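Local coordinates for NAD_Gly3P_dh, NAD-dependent glycerol-3-phosphate dehydrogenase (Streptosporangium roseum, PDB 5OCM), which probably acts as an NADP-dependent imine reductase, here binding NADP+ and a trifluoroacetophenone hydrate, at residues A[86-91]-A[111-116]. Residues are numbered along the deposited sequence; the frame is centred on the assembly and turned at random.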
loop_
_atom_site.group_PDB
_atom_site.type_symbol
_atom_site.label_atom_id
_atom_site.label_comp_id
_atom_site.label_asym_id
_atom_site.label_seq_id
_atom_site.Cartn_x
_atom_site.Cartn_y
_atom_site.Cartn_z
ATOM N N GLY A 86 39.380 13.922 -4.876
ATOM C CA GLY A 86 39.339 14.462 -3.519
ATOM C C GLY A 86 37.938 14.819 -3.060
ATOM O O GLY A 86 37.809 15.427 -1.990
ATOM N N ARG A 87 36.922 14.617 -3.912
ATOM C CA ARG A 87 35.551 15.031 -3.604
ATOM C C ARG A 87 34.724 13.778 -3.426
ATOM O O ARG A 87 35.086 12.711 -3.816
ATOM C CB ARG A 87 34.939 15.894 -4.710
ATOM C CG ARG A 87 35.790 17.114 -5.041
ATOM C CD ARG A 87 35.265 17.897 -6.234
ATOM N NE ARG A 87 36.324 18.759 -6.707
ATOM C CZ ARG A 87 36.659 19.928 -6.191
ATOM N NH1 ARG A 87 35.999 20.471 -5.208
ATOM N NH2 ARG A 87 37.711 20.567 -6.696
ATOM N N VAL A 88 33.591 13.920 -2.736
ATOM C CA VAL A 88 32.701 12.802 -2.529
ATOM C C VAL A 88 31.518 12.997 -3.468
ATOM O O VAL A 88 30.897 14.050 -3.453
ATOM C CB VAL A 88 32.297 12.664 -1.075
ATOM C CG1 VAL A 88 31.179 11.645 -0.918
ATOM C CG2 VAL A 88 33.551 12.372 -0.215
ATOM N N LEU A 89 31.286 12.008 -4.310
ATOM C CA LEU A 89 30.257 12.051 -5.311
ATOM C C LEU A 89 29.072 11.246 -4.780
ATOM O O LEU A 89 29.250 10.092 -4.351
ATOM C CB LEU A 89 30.761 11.426 -6.596
ATOM C CG LEU A 89 29.785 11.206 -7.722
ATOM C CD1 LEU A 89 29.225 12.519 -8.206
ATOM C CD2 LEU A 89 30.431 10.411 -8.865
ATOM N N VAL A 90 27.880 11.844 -4.834
ATOM C CA VAL A 90 26.657 11.227 -4.339
ATOM C C VAL A 90 25.669 11.194 -5.499
ATOM O O VAL A 90 25.321 12.249 -6.054
ATOM C CB VAL A 90 26.038 12.039 -3.188
ATOM C CG1 VAL A 90 24.682 11.450 -2.743
ATOM C CG2 VAL A 90 27.028 12.166 -2.009
ATOM N N ASN A 91 25.255 9.998 -5.920
ATOM C CA ASN A 91 24.372 9.854 -7.067
ATOM C C ASN A 91 22.997 9.445 -6.602
ATOM O O ASN A 91 22.838 8.380 -6.015
ATOM C CB ASN A 91 24.952 8.815 -8.012
ATOM C CG ASN A 91 24.125 8.634 -9.285
ATOM O OD1 ASN A 91 23.213 9.421 -9.589
ATOM N ND2 ASN A 91 24.550 7.637 -10.095
ATOM N N GLY A 111 39.730 6.927 -8.086
ATOM C CA GLY A 111 39.916 7.360 -6.722
ATOM C C GLY A 111 38.864 8.335 -6.226
ATOM O O GLY A 111 39.147 9.157 -5.396
ATOM N N ILE A 112 37.647 8.272 -6.779
ATOM C CA ILE A 112 36.540 9.164 -6.360
ATOM C C ILE A 112 35.699 8.431 -5.341
ATOM O O ILE A 112 35.182 7.392 -5.681
ATOM C CB ILE A 112 35.680 9.539 -7.545
ATOM C CG1 ILE A 112 36.533 10.296 -8.603
ATOM C CG2 ILE A 112 34.534 10.432 -7.079
ATOM C CD1 ILE A 112 35.798 10.302 -9.994
ATOM N N THR A 113 35.566 8.976 -4.136
ATOM C CA THR A 113 34.728 8.293 -3.133
ATOM C C THR A 113 33.269 8.487 -3.533
ATOM O O THR A 113 32.876 9.591 -3.987
ATOM C CB THR A 113 35.083 8.543 -1.625
ATOM O OG1 THR A 113 33.963 8.992 -0.773
ATOM C CG2 THR A 113 36.395 9.092 -1.382
ATOM N N TYR A 114 32.494 7.420 -3.480
ATOM C CA TYR A 114 31.201 7.361 -4.163
ATOM C C TYR A 114 30.128 6.772 -3.253
ATOM O O TYR A 114 30.316 5.684 -2.694
ATOM C CB TYR A 114 31.324 6.485 -5.395
ATOM C CG TYR A 114 30.074 6.359 -6.186
ATOM C CD1 TYR A 114 29.479 7.458 -6.755
ATOM C CD2 TYR A 114 29.491 5.121 -6.414
ATOM C CE1 TYR A 114 28.321 7.344 -7.500
ATOM C CE2 TYR A 114 28.305 4.987 -7.175
ATOM C CZ TYR A 114 27.709 6.083 -7.688
ATOM O OH TYR A 114 26.581 5.986 -8.451
ATOM N N LEU A 115 29.008 7.488 -3.114
ATOM C CA LEU A 115 27.828 6.991 -2.432
ATOM C C LEU A 115 26.705 6.958 -3.438
ATOM O O LEU A 115 26.513 7.909 -4.208
ATOM C CB LEU A 115 27.445 7.912 -1.290
ATOM C CG LEU A 115 28.403 7.897 -0.077
ATOM C CD1 LEU A 115 28.034 8.985 0.900
ATOM C CD2 LEU A 115 28.410 6.513 0.617
ATOM N N ASP A 116 25.964 5.853 -3.458
ATOM C CA ASP A 116 24.855 5.703 -4.364
ATOM C C ASP A 116 23.609 5.699 -3.527
ATOM O O ASP A 116 23.488 4.840 -2.619
ATOM C CB ASP A 116 24.999 4.407 -5.186
ATOM C CG ASP A 116 24.088 4.406 -6.391
ATOM O OD1 ASP A 116 22.840 4.257 -6.225
ATOM O OD2 ASP A 116 24.580 4.568 -7.548
HETATM O O HOH W 1 37.089 11.314 -3.302
#
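Tyr114 and Asn91 both carry CG anti to the backbone N (chi1 -179° and -177°), which carries the phenol out from the sheet and forward along the strand until its hydroxyl meets the Asn91 amide. Asn91 ND2 donates to Tyr114 OH at 3.1 Å, the oxygen lying close to the amide plane, while the amide and ring planes are turned 48° apart. The same hydroxyl makes a weak bond to Asp116 OD2, two residues on, and Asn91 OD1 is taken by Thr93 OG1, which probably fixes which way round the amide lies. Behind this polar cluster Leu89 crosses the Tyr114 side chain and meets the ring at its edge, with CG in the ring plane and CD2 3.8 Å from Tyr114 CD1. An alanine in place of Tyr114 would probably leave Asn91 ND2 without this acceptor and open a gap beside Leu89. Leu89 CB also touches Ile112 CG2 at 3.9 Å. Beneath these side chains the parallel strands are joined by Leu89 N to Thr113 O (2.9 Å), Leu115 N to Leu89 O, and Asn91 N to Leu115 O (3.0 Å). Near Arg87 and Thr113, a water accepts from Thr113 N at 2.9 Å; its link to Arg87 O is doubtful. On the other face, Val88 CG2 rests against Thr113 OG1 at 3.5 Å. The Tyr114 side chain meets Thr103 and Ala104 of helix 97-109. Strand 88-91, this helix and strand 113-120 thus form a beta-alpha-beta crossover of the Rossmann-type domain, with the Asn91 side chain about 7 Å from the bound NADP.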